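Local coordinates for D-ribitol-5-phosphate phosphatase (PDB 4JB3), which removes the phosphate from D-ribitol 5-phosphate and D-ribitol 1-phosphate, and also from the riboflavin precursor 5-amino-6-(5-phospho-D-ribitylamino)uracil, using magnesium, at residues A46-R58 / L85-T98. Residues are numbered along the deposited sequence; the frame is centred on the assembly and turned at random. Where two conformers were deposited one is given.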
loop_
_atom_site.group_PDB
_atom_site.type_symbol
_atom_site.label_atom_id
_atom_site.label_comp_id
_atom_site.label_asym_id
_atom_site.label_seq_id
_atom_site.Cartn_x
_atom_site.Cartn_y
_atom_site.Cartn_z
ATOM N N ALA A 46 15.271 8.413 -8.058
ATOM C CA ALA A 46 14.275 9.319 -8.625
ATOM C C ALA A 46 14.265 10.643 -7.877
ATOM O O ALA A 46 14.114 11.706 -8.490
ATOM C CB ALA A 46 12.900 8.680 -8.600
ATOM N N PHE A 47 14.404 10.590 -6.554
ATOM C CA PHE A 47 14.447 11.835 -5.787
ATOM C C PHE A 47 15.773 12.572 -5.916
ATOM O O PHE A 47 15.793 13.803 -5.919
ATOM C CB PHE A 47 14.036 11.624 -4.324
ATOM C CG PHE A 47 12.547 11.532 -4.135
ATOM C CD1 PHE A 47 11.885 10.308 -4.251
ATOM C CD2 PHE A 47 11.798 12.676 -3.877
ATOM C CE1 PHE A 47 10.506 10.228 -4.093
ATOM C CE2 PHE A 47 10.419 12.603 -3.713
ATOM C CZ PHE A 47 9.769 11.381 -3.825
ATOM N N ILE A 48 16.882 11.844 -6.040
ATOM C CA ILE A 48 18.171 12.495 -6.300
ATOM C C ILE A 48 18.099 13.306 -7.597
ATOM O O ILE A 48 18.627 14.416 -7.667
ATOM C CB ILE A 48 19.333 11.472 -6.349
ATOM C CG1 ILE A 48 19.634 10.958 -4.940
ATOM C CG2 ILE A 48 20.580 12.093 -6.962
ATOM C CD1 ILE A 48 20.637 9.814 -4.893
ATOM N N LYS A 49 17.390 12.771 -8.593
ATOM C CA LYS A 49 17.218 13.438 -9.885
ATOM C C LYS A 49 16.587 14.829 -9.730
ATOM O O LYS A 49 16.902 15.740 -10.495
ATOM C CB LYS A 49 16.382 12.560 -10.831
ATOM C CG LYS A 49 16.075 13.194 -12.186
ATOM C CD LYS A 49 15.417 12.205 -13.143
ATOM C CE LYS A 49 15.054 12.873 -14.464
ATOM N NZ LYS A 49 14.502 11.902 -15.450
ATOM N N LEU A 50 15.725 14.984 -8.723
ATOM C CA LEU A 50 15.088 16.279 -8.438
ATOM C C LEU A 50 16.007 17.256 -7.727
ATOM O O LEU A 50 15.711 18.453 -7.666
ATOM C CB LEU A 50 13.858 16.096 -7.553
ATOM C CG LEU A 50 12.663 15.298 -8.043
ATOM C CD1 LEU A 50 11.586 15.345 -6.975
ATOM C CD2 LEU A 50 12.147 15.857 -9.355
ATOM N N GLY A 51 17.107 16.756 -7.176
ATOM C CA GLY A 51 17.991 17.577 -6.379
ATOM C C GLY A 51 18.112 17.145 -4.933
ATOM O O GLY A 51 18.859 17.747 -4.173
ATOM N N LEU A 52 17.378 16.110 -4.538
ATOM C CA LEU A 52 17.453 15.659 -3.152
ATOM C C LEU A 52 18.658 14.742 -3.000
ATOM O O LEU A 52 18.528 13.514 -2.972
ATOM C CB LEU A 52 16.163 14.951 -2.740
ATOM C CG LEU A 52 15.945 14.739 -1.237
ATOM C CD1 LEU A 52 15.832 16.075 -0.516
ATOM C CD2 LEU A 52 14.701 13.900 -0.989
ATOM N N ALA A 53 19.837 15.343 -2.905
ATOM C CA ALA A 53 21.076 14.588 -2.959
ATOM C C ALA A 53 21.235 13.597 -1.807
ATOM O O ALA A 53 21.957 12.604 -1.939
ATOM C CB ALA A 53 22.261 15.537 -3.015
ATOM N N ASP A 54 20.568 13.864 -0.684
ATOM C CA ASP A 54 20.683 12.979 0.470
ATOM C C ASP A 54 19.472 12.066 0.629
ATOM O O ASP A 54 19.190 11.598 1.733
ATOM C CB ASP A 54 20.936 13.775 1.755
ATOM C CG ASP A 54 19.842 14.785 2.055
ATOM O OD1 ASP A 54 18.884 14.915 1.261
ATOM O OD2 ASP A 54 19.956 15.472 3.093
ATOM N N ALA A 55 18.772 11.804 -0.476
ATOM C CA ALA A 55 17.572 10.974 -0.451
ATOM C C ALA A 55 17.780 9.600 0.192
ATOM O O ALA A 55 16.858 9.059 0.801
ATOM C CB ALA A 55 17.019 10.812 -1.847
ATOM N N ASP A 56 18.976 9.036 0.063
ATOM C CA ASP A 56 19.239 7.701 0.590
ATOM C C ASP A 56 19.031 7.620 2.101
ATOM O O ASP A 56 18.674 6.561 2.631
ATOM C CB ASP A 56 20.660 7.262 0.250
ATOM C CG ASP A 56 20.928 5.830 0.642
ATOM O OD1 ASP A 56 20.123 4.957 0.263
ATOM O OD2 ASP A 56 21.929 5.576 1.339
ATOM N N THR A 57 19.279 8.738 2.779
ATOM C CA THR A 57 19.118 8.833 4.229
ATOM C C THR A 57 17.672 9.183 4.623
ATOM O O THR A 57 17.227 8.888 5.732
ATOM C CB THR A 57 20.121 9.853 4.832
ATOM O OG1 THR A 57 21.462 9.417 4.570
ATOM C CG2 THR A 57 19.943 9.980 6.333
ATOM N N ARG A 58 16.932 9.782 3.697
ATOM C CA ARG A 58 15.569 10.246 3.972
ATOM C C ARG A 58 14.477 9.196 3.747
ATOM O O ARG A 58 13.575 9.042 4.573
ATOM C CB ARG A 58 15.261 11.511 3.166
ATOM C CG ARG A 58 16.091 12.715 3.585
ATOM C CD ARG A 58 15.740 13.970 2.789
ATOM N NE ARG A 58 16.705 15.034 3.039
ATOM C CZ ARG A 58 16.564 15.980 3.962
ATOM N NH1 ARG A 58 15.477 16.016 4.726
ATOM N NH2 ARG A 58 17.508 16.897 4.119
ATOM N N LEU A 85 9.684 20.298 -0.428
ATOM C CA LEU A 85 10.685 19.463 -1.090
ATOM C C LEU A 85 11.560 20.319 -2.001
ATOM O O LEU A 85 12.783 20.187 -2.009
ATOM C CB LEU A 85 10.013 18.340 -1.878
ATOM C CG LEU A 85 10.940 17.417 -2.668
ATOM C CD1 LEU A 85 11.854 16.672 -1.724
ATOM C CD2 LEU A 85 10.112 16.437 -3.507
ATOM N N GLY A 86 10.933 21.220 -2.756
ATOM C CA GLY A 86 11.672 22.130 -3.611
ATOM C C GLY A 86 12.654 22.990 -2.837
ATOM O O GLY A 86 13.762 23.261 -3.306
ATOM N N ASP A 87 12.254 23.433 -1.650
ATOM C CA ASP A 87 13.151 24.255 -0.837
ATOM C C ASP A 87 14.377 23.437 -0.416
ATOM O O ASP A 87 15.492 23.959 -0.377
ATOM C CB ASP A 87 12.434 24.791 0.405
ATOM C CG ASP A 87 11.357 25.813 0.081
ATOM O OD1 ASP A 87 11.321 26.341 -1.050
ATOM O OD2 ASP A 87 10.542 26.092 0.983
ATOM N N LEU A 88 14.167 22.159 -0.105
ATOM C CA LEU A 88 15.282 21.258 0.182
ATOM C C LEU A 88 16.196 21.088 -1.028
ATOM O O LEU A 88 17.425 21.029 -0.888
ATOM C CB LEU A 88 14.778 19.881 0.616
ATOM C CG LEU A 88 14.163 19.746 2.009
ATOM C CD1 LEU A 88 13.760 18.307 2.271
ATOM C CD2 LEU A 88 15.139 20.209 3.068
ATOM N N CYS A 89 15.595 20.995 -2.211
ATOM C CA CYS A 89 16.337 20.727 -3.441
ATOM C C CYS A 89 16.978 21.985 -3.989
ATOM O O CYS A 89 17.830 21.920 -4.876
ATOM C CB CYS A 89 15.410 20.137 -4.511
ATOM S SG CYS A 89 14.784 18.489 -4.155
ATOM N N GLY A 90 16.554 23.136 -3.474
ATOM C CA GLY A 90 17.069 24.399 -3.947
ATOM C C GLY A 90 16.482 24.821 -5.280
ATOM O O GLY A 90 17.072 25.660 -5.969
ATOM N N ARG A 91 15.330 24.258 -5.646
ATOM C CA ARG A 91 14.635 24.716 -6.844
ATOM C C ARG A 91 13.140 24.416 -6.829
ATOM O O ARG A 91 12.686 23.496 -6.158
ATOM C CB ARG A 91 15.299 24.183 -8.120
ATOM C CG ARG A 91 14.984 22.744 -8.481
ATOM C CD ARG A 91 15.195 22.550 -9.983
ATOM N NE ARG A 91 14.964 21.179 -10.419
ATOM C CZ ARG A 91 13.822 20.726 -10.932
ATOM N NH1 ARG A 91 12.774 21.533 -11.079
ATOM N NH2 ARG A 91 13.726 19.454 -11.292
ATOM N N GLU A 92 12.388 25.210 -7.582
ATOM C CA GLU A 92 10.942 25.064 -7.673
ATOM C C GLU A 92 10.592 23.843 -8.504
ATOM O O GLU A 92 11.038 23.713 -9.652
ATOM C CB GLU A 92 10.341 26.305 -8.325
ATOM C CG GLU A 92 8.833 26.272 -8.463
ATOM C CD GLU A 92 8.145 27.126 -7.421
ATOM O OE1 GLU A 92 8.823 27.546 -6.459
ATOM O OE2 GLU A 92 6.931 27.390 -7.569
ATOM N N LEU A 93 9.804 22.947 -7.923
ATOM C CA LEU A 93 9.424 21.725 -8.607
ATOM C C LEU A 93 8.013 21.855 -9.146
ATOM O O LEU A 93 7.186 22.560 -8.569
ATOM C CB LEU A 93 9.472 20.561 -7.629
ATOM C CG LEU A 93 10.795 20.328 -6.908
ATOM C CD1 LEU A 93 10.609 19.231 -5.869
ATOM C CD2 LEU A 93 11.891 19.929 -7.902
ATOM N N THR A 94 7.733 21.178 -10.256
ATOM C CA THR A 94 6.351 21.055 -10.715
ATOM C C THR A 94 5.693 19.863 -10.039
ATOM O O THR A 94 6.373 18.955 -9.531
ATOM C CB THR A 94 6.252 20.850 -12.228
ATOM O OG1 THR A 94 6.806 19.575 -12.581
ATOM C CG2 THR A 94 6.954 21.983 -12.982
ATOM N N MET A 95 4.367 19.836 -10.072
ATOM C CA MET A 95 3.663 18.690 -9.520
ATOM C C MET A 95 4.011 17.425 -10.278
ATOM O O MET A 95 4.147 16.361 -9.674
ATOM C CB MET A 95 2.150 18.927 -9.540
ATOM C CG MET A 95 1.685 19.946 -8.514
ATOM S SD MET A 95 1.824 19.238 -6.850
ATOM C CE MET A 95 0.254 18.403 -6.721
ATOM N N GLU A 96 4.172 17.531 -11.593
ATOM C CA GLU A 96 4.408 16.330 -12.386
ATOM C C GLU A 96 5.768 15.703 -12.092
ATOM O O GLU A 96 5.882 14.487 -12.026
ATOM C CB GLU A 96 4.245 16.599 -13.879
ATOM C CG GLU A 96 4.335 15.337 -14.738
ATOM C CD GLU A 96 3.232 14.325 -14.446
ATOM O OE1 GLU A 96 2.148 14.720 -13.963
ATOM O OE2 GLU A 96 3.452 13.125 -14.714
ATOM N N GLU A 97 6.799 16.513 -11.900
ATOM C CA GLU A 97 8.083 15.884 -11.622
ATOM C C GLU A 97 8.123 15.337 -10.202
ATOM O O GLU A 97 8.826 14.358 -9.938
ATOM C CB GLU A 97 9.242 16.817 -11.910
ATOM C CG GLU A 97 9.339 17.972 -10.982
ATOM C CD GLU A 97 10.408 18.938 -11.435
ATOM O OE1 GLU A 97 10.154 20.159 -11.421
ATOM O OE2 GLU A 97 11.512 18.472 -11.810
ATOM N N THR A 98 7.337 15.931 -9.308
ATOM C CA THR A 98 7.248 15.428 -7.942
ATOM C C THR A 98 6.512 14.087 -7.947
ATOM O O THR A 98 6.933 13.132 -7.278
ATOM C CB THR A 98 6.570 16.450 -7.020
ATOM O OG1 THR A 98 7.310 17.682 -7.074
ATOM C CG2 THR A 98 6.556 15.939 -5.579
#
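G51 and C89 bring the two backbones together, CA to CA 4.6 Å, where helices 46-50 and 85-89 end with axes inclined at 68°. Both ends are Schellman motifs with a positive-phi glycine, G51 and G90; a CB on G51 would come tight against C89 CB and the preceding carbonyl O, consistent with glycine being needed here. C89 SG sits 3.5 Å from L52 N. L50 divides its methyls: CD1 meets L85 CD2 at 3.9 Å, their side chains crossing at about a right angle, and CD2 rests 3.6 Å from E97 OE2. L85 CD2 also meets the ring edge of F47, while CD1 turns to L52 CD2; chi1 of 178° sets this fork. R91 NH1 and NH2 form a salt bridge with the two E97 oxygens; OE1 takes NH1 on its syn side (3.0 Å) and T94 N with its anti lone pair. Replacing E97 by alanine removes both oxygens, which would probably leave the R91 guanidinium and T94 N without their acceptor and open a gap beside L50 CD2. L88 CD1 lies over one face of the R58 guanidinium, offset toward the rim, 3.8 Å from R58 NH1; NE and NH2 grip D54 side-on. The contact packs within the helices between strands 26-29 and 125-130, consistent with a C1-type HAD cap; F68 of helix 66-72 touches F47, L52 and L85, and A101 of helix 95-103 touches F47 and L50.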